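Local coordinates for Iron(III) ABC transporter, periplasmic iron-compound-binding protein (Vibrio cholerae, PDB 3TEF) that probably binds catecholate siderophores carrying iron(III) in the periplasm and delivers them to an ABC transporter for iron uptake, at residues K156-M160 and G186-V191; I208-K214 and A243-Y247; R177-V181 and W260-I264. All coordinates share one frame. Numbering follows the deposited sequence.

Interaction 1 (K156-M160 and G186-V191); sequences KSDAM and GFSETV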
ATOM      1  N   LYS A 156       7.374  -9.879 -22.804  1.00 57.69           N
ATOM      2  CA  LYS A 156       7.198  -8.438 -22.644  1.00 58.75           C
ATOM      3  C   LYS A 156       5.827  -7.947 -23.083  1.00 61.97           C
ATOM      4  O   LYS A 156       5.521  -7.915 -24.274  1.00 66.90           O
ATOM      5  CB  LYS A 156       8.293  -7.652 -23.366  1.00 58.32           C
ATOM      6  CG  LYS A 156       8.676  -6.348 -22.664  1.00 60.21           C
ATOM      7  CD  LYS A 156       7.450  -5.528 -22.237  1.00 60.09           C
ATOM      8  CE  LYS A 156       7.124  -5.696 -20.744  1.00 50.09           C
ATOM      9  NZ  LYS A 156       8.023  -4.863 -19.882  1.00 49.79           N
ATOM     10  N   SER A 157       5.007  -7.554 -22.115  1.00 57.24           N
ATOM     11  CA  SER A 157       3.667  -7.086 -22.428  1.00 50.57           C
ATOM     12  C   SER A 157       3.224  -5.939 -21.531  1.00 45.36           C
ATOM     13  O   SER A 157       3.783  -5.724 -20.453  1.00 37.99           O
ATOM     14  CB  SER A 157       2.671  -8.239 -22.371  1.00 54.01           C
ATOM     15  OG  SER A 157       2.976  -9.206 -23.364  1.00 62.81           O
ATOM     16  N   ASP A 158       2.214  -5.212 -22.001  1.00 43.43           N
ATOM     17  CA  ASP A 158       1.743  -4.002 -21.344  1.00 35.37           C
ATOM     18  C   ASP A 158       0.604  -4.294 -20.374  1.00 34.45           C
ATOM     19  O   ASP A 158      -0.085  -5.309 -20.481  1.00 33.46           O
ATOM     20  CB  ASP A 158       1.287  -2.981 -22.392  1.00 35.20           C
ATOM     21  CG  ASP A 158       0.148  -3.501 -23.259  1.00 43.29           C
ATOM     22  OD1 ASP A 158       0.400  -4.383 -24.108  1.00 43.58           O
ATOM     23  OD2 ASP A 158      -1.001  -3.032 -23.100  1.00 40.82           O
ATOM     24  N   ALA A 159       0.425  -3.400 -19.411  1.00 30.66           N
ATOM     25  CA  ALA A 159      -0.709  -3.494 -18.507  1.00 29.64           C
ATOM     26  C   ALA A 159      -1.285  -2.111 -18.298  1.00 27.96           C
ATOM     27  O   ALA A 159      -0.557  -1.113 -18.287  1.00 27.21           O
ATOM     28  CB  ALA A 159      -0.302  -4.095 -17.178  1.00 28.83           C
ATOM     29  N   MET A 160      -2.600  -2.067 -18.136  1.00 27.50           N
ATOM     30  CA  MET A 160      -3.280  -0.838 -17.791  1.00 24.68           C
ATOM     31  C   MET A 160      -3.819  -1.032 -16.388  1.00 25.97           C
ATOM     32  O   MET A 160      -4.436  -2.059 -16.094  1.00 26.55           O
ATOM     33  CB  MET A 160      -4.429  -0.578 -18.762  1.00 30.29           C
ATOM     34  CG  MET A 160      -5.201   0.694 -18.474  1.00 27.97           C
ATOM     35  SD  MET A 160      -6.565   0.955 -19.620  1.00 32.52           S
ATOM     36  CE  MET A 160      -5.666   1.279 -21.138  1.00 37.29           C
ATOM     37  N   GLY A 186       7.511  -5.582 -13.670  1.00 30.43           N
ATOM     38  CA  GLY A 186       8.035  -5.672 -15.022  1.00 35.68           C
ATOM     39  C   GLY A 186       7.076  -5.502 -16.185  1.00 38.87           C
ATOM     40  O   GLY A 186       7.420  -5.831 -17.323  1.00 37.63           O
ATOM     41  N   PHE A 187       5.875  -4.994 -15.928  1.00 32.70           N
ATOM     42  CA  PHE A 187       4.969  -4.668 -17.021  1.00 29.66           C
ATOM     43  C   PHE A 187       5.404  -3.356 -17.655  1.00 30.22           C
ATOM     44  O   PHE A 187       6.074  -2.542 -17.023  1.00 30.87           O
ATOM     45  CB  PHE A 187       3.535  -4.507 -16.510  1.00 26.85           C
ATOM     46  CG  PHE A 187       2.858  -5.794 -16.156  1.00 25.18           C
ATOM     47  CD1 PHE A 187       2.341  -6.618 -17.141  1.00 29.30           C
ATOM     48  CD2 PHE A 187       2.695  -6.162 -14.828  1.00 29.21           C
ATOM     49  CE1 PHE A 187       1.706  -7.791 -16.813  1.00 30.34           C
ATOM     50  CE2 PHE A 187       2.050  -7.341 -14.488  1.00 26.42           C
ATOM     51  CZ  PHE A 187       1.550  -8.156 -15.480  1.00 30.91           C
ATOM     52  N   SER A 188       5.014  -3.139 -18.906  1.00 32.61           N
ATOM     53  CA  SER A 188       5.146  -1.815 -19.498  1.00 32.23           C
ATOM     54  C   SER A 188       3.760  -1.170 -19.505  1.00 32.97           C
ATOM     55  O   SER A 188       2.747  -1.866 -19.421  1.00 32.10           O
ATOM     56  CB  SER A 188       5.727  -1.901 -20.916  1.00 39.15           C
ATOM     57  OG  SER A 188       4.862  -2.623 -21.776  1.00 39.35           O
ATOM     58  N   GLU A 189       3.710   0.154 -19.586  1.00 31.94           N
ATOM     59  CA  GLU A 189       2.429   0.853 -19.611  1.00 32.26           C
ATOM     60  C   GLU A 189       1.761   0.708 -20.975  1.00 38.06           C
ATOM     61  O   GLU A 189       2.390   0.963 -22.005  1.00 37.93           O
ATOM     62  CB  GLU A 189       2.615   2.333 -19.301  1.00 34.25           C
ATOM     63  CG  GLU A 189       3.259   2.662 -17.964  1.00 35.08           C
ATOM     64  CD  GLU A 189       3.427   4.166 -17.792  1.00 39.09           C
ATOM     65  OE1 GLU A 189       3.292   4.885 -18.795  1.00 48.07           O
ATOM     66  OE2 GLU A 189       3.683   4.643 -16.673  1.00 41.13           O
ATOM     67  N   THR A 190       0.492   0.308 -20.989  1.00 33.74           N
ATOM     68  CA  THR A 190      -0.271   0.286 -22.233  1.00 34.60           C
ATOM     69  C   THR A 190      -0.199   1.670 -22.847  1.00 39.21           C
ATOM     70  O   THR A 190       0.224   1.832 -23.988  1.00 44.28           O
ATOM     71  CB  THR A 190      -1.752  -0.078 -22.020  1.00 37.15           C
ATOM     72  OG1 THR A 190      -1.853  -1.355 -21.386  1.00 38.70           O
ATOM     73  CG2 THR A 190      -2.481  -0.134 -23.354  1.00 36.97           C
ATOM     74  N   VAL A 191      -0.609   2.675 -22.084  1.00 38.92           N
ATOM     75  CA  VAL A 191      -0.403   4.053 -22.507  1.00 39.07           C
ATOM     76  C   VAL A 191       0.366   4.838 -21.454  1.00 42.63           C
ATOM     77  O   VAL A 191      -0.030   4.893 -20.291  1.00 42.05           O
ATOM     78  CB  VAL A 191      -1.722   4.782 -22.899  1.00 42.95           C
ATOM     79  CG1 VAL A 191      -2.942   4.005 -22.449  1.00 38.95           C
ATOM     80  CG2 VAL A 191      -1.727   6.236 -22.378  1.00 43.37           C
TER

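Interaction 2 (I208-K214 and A243-Y247); sequences IREHNPK and ATTAY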
ATOM      1  N   ILE A 208     -10.595   2.352 -22.287  1.00 33.40           N
ATOM      2  CA  ILE A 208     -10.082   0.998 -22.066  1.00 34.77           C
ATOM      3  C   ILE A 208     -10.183   0.177 -23.350  1.00 37.82           C
ATOM      4  O   ILE A 208      -9.221  -0.476 -23.763  1.00 37.76           O
ATOM      5  CB  ILE A 208     -10.825   0.276 -20.918  1.00 32.10           C
ATOM      6  CG1 ILE A 208     -10.568   0.982 -19.582  1.00 24.51           C
ATOM      7  CG2 ILE A 208     -10.385  -1.184 -20.826  1.00 31.22           C
ATOM      8  CD1 ILE A 208     -11.442   0.487 -18.443  1.00 28.90           C
ATOM      9  N   ARG A 209     -11.346   0.232 -23.988  1.00 36.32           N
ATOM     10  CA  ARG A 209     -11.574  -0.495 -25.237  1.00 40.30           C
ATOM     11  C   ARG A 209     -10.696   0.028 -26.374  1.00 41.39           C
ATOM     12  O   ARG A 209     -10.088  -0.754 -27.105  1.00 43.53           O
ATOM     13  CB  ARG A 209     -13.054  -0.429 -25.631  1.00 44.41           C
ATOM     14  CG  ARG A 209     -13.370  -0.972 -27.019  1.00 47.07           C
ATOM     15  CD  ARG A 209     -12.937  -2.419 -27.176  1.00 51.90           C
ATOM     16  NE  ARG A 209     -13.208  -2.913 -28.525  1.00 52.29           N
ATOM     17  CZ  ARG A 209     -12.280  -3.120 -29.455  1.00 57.04           C
ATOM     18  NH1 ARG A 209     -11.000  -2.893 -29.188  1.00 55.29           N
ATOM     19  NH2 ARG A 209     -12.632  -3.565 -30.655  1.00 61.68           N
ATOM     20  N   GLU A 210     -10.630   1.349 -26.517  1.00 40.23           N
ATOM     21  CA  GLU A 210      -9.866   1.966 -27.597  1.00 41.62           C
ATOM     22  C   GLU A 210      -8.375   1.614 -27.499  1.00 44.79           C
ATOM     23  O   GLU A 210      -7.746   1.241 -28.498  1.00 43.28           O
ATOM     24  CB  GLU A 210     -10.095   3.491 -27.642  1.00 45.52           C
ATOM     25  CG  GLU A 210      -9.435   4.303 -26.503  1.00 46.83           C
ATOM     26  CD  GLU A 210      -9.910   5.767 -26.422  1.00 48.99           C
ATOM     27  OE1 GLU A 210     -11.113   6.030 -26.651  1.00 49.58           O
ATOM     28  OE2 GLU A 210      -9.077   6.655 -26.119  1.00 49.92           O
ATOM     29  N   HIS A 211      -7.819   1.710 -26.293  1.00 40.68           N
ATOM     30  CA  HIS A 211      -6.399   1.443 -26.088  1.00 40.28           C
ATOM     31  C   HIS A 211      -6.076  -0.048 -26.012  1.00 41.39           C
ATOM     32  O   HIS A 211      -4.934  -0.451 -26.240  1.00 46.57           O
ATOM     33  CB  HIS A 211      -5.870   2.194 -24.866  1.00 42.14           C
ATOM     34  CG  HIS A 211      -5.703   3.665 -25.093  1.00 41.80           C
ATOM     35  ND1 HIS A 211      -6.647   4.593 -24.706  1.00 43.11           N
ATOM     36  CD2 HIS A 211      -4.710   4.367 -25.687  1.00 39.32           C
ATOM     37  CE1 HIS A 211      -6.234   5.803 -25.036  1.00 42.20           C
ATOM     38  NE2 HIS A 211      -5.064   5.694 -25.634  1.00 42.12           N
ATOM     39  N   ASN A 212      -7.079  -0.859 -25.692  1.00 38.87           N
ATOM     40  CA  ASN A 212      -6.951  -2.312 -25.779  1.00 42.91           C
ATOM     41  C   ASN A 212      -5.706  -2.875 -25.079  1.00 44.36           C
ATOM     42  O   ASN A 212      -4.787  -3.376 -25.733  1.00 40.05           O
ATOM     43  CB  ASN A 212      -6.962  -2.733 -27.253  1.00 45.63           C
ATOM     44  CG  ASN A 212      -7.229  -4.214 -27.441  1.00 47.08           C
ATOM     45  OD1 ASN A 212      -7.851  -4.859 -26.595  1.00 46.33           O
ATOM     46  ND2 ASN A 212      -6.763  -4.761 -28.560  1.00 50.95           N
ATOM     47  N   PRO A 213      -5.672  -2.802 -23.742  1.00 41.27           N
ATOM     48  CA  PRO A 213      -4.524  -3.334 -22.997  1.00 36.15           C
ATOM     49  C   PRO A 213      -4.457  -4.859 -23.096  1.00 36.27           C
ATOM     50  O   PRO A 213      -5.495  -5.516 -23.205  1.00 36.82           O
ATOM     51  CB  PRO A 213      -4.828  -2.924 -21.553  1.00 36.48           C
ATOM     52  CG  PRO A 213      -6.326  -2.840 -21.504  1.00 34.30           C
ATOM     53  CD  PRO A 213      -6.740  -2.311 -22.848  1.00 37.83           C
ATOM     54  N   LYS A 214      -3.247  -5.411 -23.061  1.00 36.94           N
ATOM     55  CA  LYS A 214      -3.072  -6.860 -23.062  1.00 38.79           C
ATOM     56  C   LYS A 214      -3.398  -7.437 -21.690  1.00 35.30           C
ATOM     57  O   LYS A 214      -3.896  -8.562 -21.563  1.00 32.56           O
ATOM     58  CB  LYS A 214      -1.639  -7.227 -23.455  1.00 44.37           C
ATOM     59  CG  LYS A 214      -1.498  -7.848 -24.840  1.00 53.01           C
ATOM     60  CD  LYS A 214      -1.302  -6.792 -25.923  1.00 52.43           C
ATOM     61  CE  LYS A 214      -2.581  -6.013 -26.211  1.00 47.28           C
ATOM     62  NZ  LYS A 214      -2.319  -4.815 -27.071  1.00 51.62           N
ATOM     63  N   ALA A 243     -14.738  -6.630 -25.341  1.00 51.27           N
ATOM     64  CA  ALA A 243     -14.134  -6.465 -26.657  1.00 51.04           C
ATOM     65  C   ALA A 243     -12.629  -6.263 -26.557  1.00 50.05           C
ATOM     66  O   ALA A 243     -11.957  -6.010 -27.556  1.00 53.25           O
ATOM     67  CB  ALA A 243     -14.780  -5.294 -27.385  1.00 51.62           C
ATOM     68  N   THR A 244     -12.104  -6.394 -25.343  1.00 47.91           N
ATOM     69  CA  THR A 244     -10.701  -6.127 -25.076  1.00 45.73           C
ATOM     70  C   THR A 244      -9.865  -7.410 -25.139  1.00 44.87           C
ATOM     71  O   THR A 244     -10.361  -8.497 -24.848  1.00 46.42           O
ATOM     72  CB  THR A 244     -10.542  -5.445 -23.694  1.00 45.59           C
ATOM     73  OG1 THR A 244      -9.549  -4.416 -23.765  1.00 53.24           O
ATOM     74  CG2 THR A 244     -10.179  -6.455 -22.621  1.00 38.26           C
ATOM     75  N   THR A 245      -8.602  -7.273 -25.533  1.00 43.99           N
ATOM     76  CA  THR A 245      -7.670  -8.399 -25.548  1.00 46.18           C
ATOM     77  C   THR A 245      -7.511  -9.005 -24.155  1.00 44.88           C
ATOM     78  O   THR A 245      -7.430 -10.226 -23.998  1.00 41.50           O
ATOM     79  CB  THR A 245      -6.278  -7.971 -26.059  1.00 46.07           C
ATOM     80  OG1 THR A 245      -6.379  -7.497 -27.408  1.00 52.34           O
ATOM     81  CG2 THR A 245      -5.303  -9.142 -26.012  1.00 51.50           C
ATOM     82  N   ALA A 246      -7.462  -8.142 -23.144  1.00 38.94           N
ATOM     83  CA  ALA A 246      -7.288  -8.584 -21.764  1.00 38.02           C
ATOM     84  C   ALA A 246      -8.385  -9.539 -21.328  1.00 37.88           C
ATOM     85  O   ALA A 246      -8.116 -10.543 -20.668  1.00 40.33           O
ATOM     86  CB  ALA A 246      -7.224  -7.386 -20.822  1.00 35.54           C
ATOM     87  N   TYR A 247      -9.625  -9.228 -21.683  1.00 37.24           N
ATOM     88  CA  TYR A 247     -10.733 -10.107 -21.337  1.00 41.56           C
ATOM     89  C   TYR A 247     -10.589 -11.451 -22.046  1.00 44.50           C
ATOM     90  O   TYR A 247     -10.713 -12.510 -21.430  1.00 44.28           O
ATOM     91  CB  TYR A 247     -12.079  -9.487 -21.707  1.00 40.99           C
ATOM     92  CG  TYR A 247     -13.232 -10.438 -21.461  1.00 45.76           C
ATOM     93  CD1 TYR A 247     -13.732 -10.632 -20.179  1.00 46.56           C
ATOM     94  CD2 TYR A 247     -13.801 -11.160 -22.504  1.00 46.49           C
ATOM     95  CE1 TYR A 247     -14.774 -11.507 -19.945  1.00 48.61           C
ATOM     96  CE2 TYR A 247     -14.847 -12.036 -22.279  1.00 48.63           C
ATOM     97  CZ  TYR A 247     -15.328 -12.206 -20.997  1.00 48.70           C
ATOM     98  OH  TYR A 247     -16.368 -13.076 -20.759  1.00 55.14           O
TER

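Interaction 3 (R177-V181 and W260-I264); sequences RFSSV and WYIAI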
ATOM      1  N   ARG A 177       1.357   5.819  -7.274  1.00 22.45           N
ATOM      2  CA  ARG A 177       1.289   4.956  -6.111  1.00 24.71           C
ATOM      3  C   ARG A 177       1.311   3.485  -6.526  1.00 23.55           C
ATOM      4  O   ARG A 177       1.594   2.622  -5.705  1.00 23.98           O
ATOM      5  CB  ARG A 177       0.023   5.251  -5.312  1.00 25.10           C
ATOM      6  CG  ARG A 177      -1.268   5.038  -6.101  1.00 21.94           C
ATOM      7  CD  ARG A 177      -2.448   5.670  -5.367  1.00 24.09           C
ATOM      8  NE  ARG A 177      -2.658   5.055  -4.058  1.00 23.37           N
ATOM      9  CZ  ARG A 177      -3.235   5.663  -3.027  1.00 26.78           C
ATOM     10  NH1 ARG A 177      -3.655   6.925  -3.136  1.00 27.60           N
ATOM     11  NH2 ARG A 177      -3.391   5.016  -1.879  1.00 27.48           N
ATOM     12  N   PHE A 178       0.997   3.202  -7.790  1.00 20.59           N
ATOM     13  CA  PHE A 178       1.026   1.814  -8.277  1.00 22.69           C
ATOM     14  C   PHE A 178       2.277   1.533  -9.110  1.00 23.23           C
ATOM     15  O   PHE A 178       2.260   0.702 -10.014  1.00 24.16           O
ATOM     16  CB  PHE A 178      -0.246   1.468  -9.061  1.00 24.44           C
ATOM     17  CG  PHE A 178      -1.502   1.652  -8.270  1.00 23.81           C
ATOM     18  CD1 PHE A 178      -1.802   0.801  -7.217  1.00 25.30           C
ATOM     19  CD2 PHE A 178      -2.378   2.692  -8.554  1.00 23.18           C
ATOM     20  CE1 PHE A 178      -2.963   0.985  -6.469  1.00 26.39           C
ATOM     21  CE2 PHE A 178      -3.545   2.871  -7.821  1.00 26.67           C
ATOM     22  CZ  PHE A 178      -3.838   2.015  -6.778  1.00 27.55           C
ATOM     23  N   SER A 179       3.362   2.230  -8.785  1.00 24.69           N
ATOM     24  CA  SER A 179       4.635   2.045  -9.485  1.00 26.24           C
ATOM     25  C   SER A 179       5.081   0.574  -9.534  1.00 24.61           C
ATOM     26  O   SER A 179       5.723   0.149 -10.493  1.00 25.40           O
ATOM     27  CB  SER A 179       5.728   2.909  -8.850  1.00 22.99           C
ATOM     28  OG  SER A 179       6.077   2.465  -7.550  1.00 23.23           O
ATOM     29  N   SER A 180       4.720  -0.196  -8.508  1.00 21.53           N
ATOM     30  CA  SER A 180       5.104  -1.608  -8.418  1.00 23.41           C
ATOM     31  C   SER A 180       4.821  -2.382  -9.704  1.00 26.54           C
ATOM     32  O   SER A 180       5.637  -3.205 -10.142  1.00 25.49           O
ATOM     33  CB  SER A 180       4.354  -2.268  -7.267  1.00 24.96           C
ATOM     34  OG  SER A 180       2.968  -2.068  -7.452  1.00 24.09           O
ATOM     35  N   VAL A 181       3.662  -2.121 -10.299  1.00 21.89           N
ATOM     36  CA  VAL A 181       3.229  -2.819 -11.503  1.00 22.57           C
ATOM     37  C   VAL A 181       4.283  -2.740 -12.609  1.00 24.80           C
ATOM     38  O   VAL A 181       4.541  -3.727 -13.302  1.00 24.70           O
ATOM     39  CB  VAL A 181       1.901  -2.247 -12.037  1.00 22.34           C
ATOM     40  CG1 VAL A 181       1.533  -2.895 -13.365  1.00 24.58           C
ATOM     41  CG2 VAL A 181       0.770  -2.468 -11.015  1.00 21.24           C
ATOM     42  N   TRP A 260      -3.137  -3.355  -2.127  1.00 20.13           N
ATOM     43  CA  TRP A 260      -2.560  -2.418  -3.106  1.00 19.35           C
ATOM     44  C   TRP A 260      -2.821  -0.946  -2.809  1.00 20.69           C
ATOM     45  O   TRP A 260      -2.029  -0.081  -3.193  1.00 21.53           O
ATOM     46  CB  TRP A 260      -3.080  -2.727  -4.517  1.00 22.64           C
ATOM     47  CG  TRP A 260      -2.586  -4.030  -5.092  1.00 20.95           C
ATOM     48  CD1 TRP A 260      -3.072  -5.280  -4.821  1.00 22.26           C
ATOM     49  CD2 TRP A 260      -1.538  -4.212  -6.057  1.00 22.12           C
ATOM     50  NE1 TRP A 260      -2.379  -6.223  -5.535  1.00 23.29           N
ATOM     51  CE2 TRP A 260      -1.433  -5.593  -6.305  1.00 21.63           C
ATOM     52  CE3 TRP A 260      -0.661  -3.339  -6.716  1.00 24.65           C
ATOM     53  CZ2 TRP A 260      -0.497  -6.128  -7.194  1.00 23.60           C
ATOM     54  CZ3 TRP A 260       0.256  -3.866  -7.602  1.00 25.94           C
ATOM     55  CH2 TRP A 260       0.334  -5.247  -7.832  1.00 22.66           C
ATOM     56  N   TYR A 261      -3.925  -0.666  -2.127  1.00 20.18           N
ATOM     57  CA  TYR A 261      -4.398   0.704  -2.001  1.00 21.36           C
ATOM     58  C   TYR A 261      -4.390   1.205  -0.549  1.00 20.97           C
ATOM     59  O   TYR A 261      -4.012   2.338  -0.273  1.00 22.43           O
ATOM     60  CB  TYR A 261      -5.799   0.805  -2.618  1.00 22.09           C
ATOM     61  CG  TYR A 261      -6.389   2.197  -2.573  1.00 24.89           C
ATOM     62  CD1 TYR A 261      -5.889   3.209  -3.382  1.00 25.58           C
ATOM     63  CD2 TYR A 261      -7.447   2.489  -1.726  1.00 25.58           C
ATOM     64  CE1 TYR A 261      -6.433   4.494  -3.340  1.00 27.72           C
ATOM     65  CE2 TYR A 261      -8.002   3.768  -1.679  1.00 28.90           C
ATOM     66  CZ  TYR A 261      -7.489   4.757  -2.486  1.00 29.99           C
ATOM     67  OH  TYR A 261      -8.041   6.017  -2.435  1.00 34.54           O
ATOM     68  N   ILE A 262      -4.802   0.345   0.376  1.00 19.50           N
ATOM     69  CA  ILE A 262      -4.936   0.729   1.780  1.00 18.28           C
ATOM     70  C   ILE A 262      -3.672   0.490   2.605  1.00 20.54           C
ATOM     71  O   ILE A 262      -3.148   1.410   3.239  1.00 20.19           O
ATOM     72  CB  ILE A 262      -6.116  -0.013   2.467  1.00 19.91           C
ATOM     73  CG1 ILE A 262      -7.452   0.319   1.775  1.00 24.04           C
ATOM     74  CG2 ILE A 262      -6.160   0.313   3.964  1.00 22.51           C
ATOM     75  CD1 ILE A 262      -7.885   1.757   1.911  1.00 23.86           C
ATOM     76  N   ALA A 263      -3.180  -0.743   2.593  1.00 18.83           N
ATOM     77  CA  ALA A 263      -2.149  -1.177   3.528  1.00 17.50           C
ATOM     78  C   ALA A 263      -0.784  -0.995   2.897  1.00 18.30           C
ATOM     79  O   ALA A 263      -0.002  -1.938   2.745  1.00 20.15           O
ATOM     80  CB  ALA A 263      -2.370  -2.651   3.916  1.00 19.47           C
ATOM     81  N   ILE A 264      -0.501   0.249   2.538  1.00 19.08           N
ATOM     82  CA  ILE A 264       0.698   0.568   1.770  1.00 18.27           C
ATOM     83  C   ILE A 264       1.978   0.104   2.462  1.00 17.58           C
ATOM     84  O   ILE A 264       2.245   0.448   3.613  1.00 18.22           O
ATOM     85  CB  ILE A 264       0.754   2.073   1.513  1.00 19.14           C
ATOM     86  CG1 ILE A 264      -0.424   2.495   0.626  1.00 20.86           C
ATOM     87  CG2 ILE A 264       2.097   2.459   0.904  1.00 22.72           C
ATOM     88  CD1 ILE A 264      -0.679   4.004   0.623  1.00 21.76           C
TER
HETATM   89  O   HOH W   1      -1.497   2.669  -3.078  1.00 25.58           O

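Interaction 1 (K156-M160 and G186-V191)
Thr190 buries the largest area here, 76 Å². Its OG1 donates a short hydrogen bond to Asp158 OD2 (2.5 Å), and its N bonds Ala159 O (3.2 Å). Ser188 works through its backbone. Ser188 N reaches Ser157 O (3.3 Å), and Ala159 N reaches Ser188 O (2.8 Å). These alternating bonds form a parallel beta pairing, with Asp158 opposite Ser188 and their side chains on the same face of the sheet. The close approach of Asp158 CA to Ser188 O (3.0 Å) adds a CA-H...O contact. Ala159 meets Phe187: its CB sits over the ring, 4.0 Å from the centroid, in a CH-pi contact. At one end, Lys156 NZ donates to Gly186 O (2.8 Å), just past helix 180-184. Strand 188-189 is thus a short addition to the mixed sheet beside strand 158-165, which also pairs in parallel with strand 215-220. Helix 180-184 packs on Phe187, and helix 205-211 meets Met160 and Val191.

Interaction 2 (I208-K214 and A243-Y247)
Two chain turns run side by side here. Helix 205-211 ends at His211, and Asn212 leaves helical geometry with positive phi (50°). Pro213 then extends the chain toward strand 215-220. In the other segment, Ala243 is the first residue past helix 239-242, and Thr244 is the N-cap residue of helix 245-248. The backbones come close at two places: Asn212 CA lies 5.4 Å from Thr244 CA, and Lys214 CA lies 4.7 Å from Ala246 CA. Ala246 N makes a weak hydrogen bond to Pro213 O (3.3 Å). Ala246 CA also makes a CA-H...O contact with Lys214 O (3.4 Å).

Asn212 is the central side chain. Its OD1 accepts a well-aligned hydrogen bond from Thr245 N (2.7 Å, 170°), an amide of the first helical turn. The Thr244 side chain makes no capping bond of its own. Its OG1 instead gives a weak bond to Asn212 OD1 (3.3 Å). Asn212 ND2 donates weakly to Thr245 OG1 (3.0 Å). Pro213 CD packs on Thr244 OG1 (3.6 Å). Arg209 folds over Ala243, with NE 3.1 Å from Ala243 CB and Ala243 O over one guanidinium face. Lys214 NZ turns back within its own segment to Asn212 O (3.2 Å).

The contact ties the end of one helix to the start of another near the edge of the molecule. One short, well-aligned bond and several weak ones hold the two turns together, with no salt bridge between them, so the contact rests mainly on neutral polar groups.

Interaction 3 (R177-V181 and W260-I264)
Arg177 points its CA-to-CB bond toward the other segment; chi1 is p and chi2 t, and a bend at chi3 (m) sets the guanidinium beside Tyr261. One guanidinium face lies over Tyr261 CE1, 3.4 Å from Arg177 NH2. The same NH2 donates a weak hydrogen bond to Tyr261 O (3.2 Å). Arg177 NE donates to water 1 (2.8 Å), which in turn donates to Trp260 O (2.8 Å). The Phe178 side chain (chi1 m) packs against both neighbours: CE1 is 4.2 Å from Trp260 CB, and CZ is 4.1 Å from Tyr261 CD1. Both segments follow strands of the mixed sheet, in the C-terminal lobe of a two-lobed periplasmic binding protein fold. They lie about 4 Å from the chain's centre (centre to centre), consistent with a place near the cleft between lobes. Arg88 bonds Tyr261 O and makes a cation-pi contact with the Tyr261 ring. Tyr261 has chi1 t, and its OH is hydrogen-bonded to Arg221. Trp260 takes chi1 m instead, which brings its CZ3 within 3.3 Å of Ser180 OG and 3.7 Å of Val181 CG2. Its NE1 bonds Asp276. After the helix, an inverse gamma turn centred on Ala263 leads to Ile264, whose CD1 approaches Arg177 NH2 (3.8 Å).

Interactions 1 and 2 touch, with centres 12 Å apart. Asp158 OD2 is one shared point: besides its partner in interaction 1, it probably accepts a hydrogen bond from Lys214 N (3.3 Å). Pro213 CB also packs on Thr190 OG1 (3.4 Å) and Met160 CB (3.7 Å). Interaction 1 reaches interaction 3 through the short helix 180-184 and the turn after it: Phe187 N probably bonds Val181 O (3.2 Å). Their centres are 16 Å apart. Interactions 2 and 3 do not touch, and their nearest atoms are about 10 Å apart. Interaction 3 is central and probably near the siderophore cleft. Interaction 2, 26 Å from the chain's centre, lies toward the far end of its lobe.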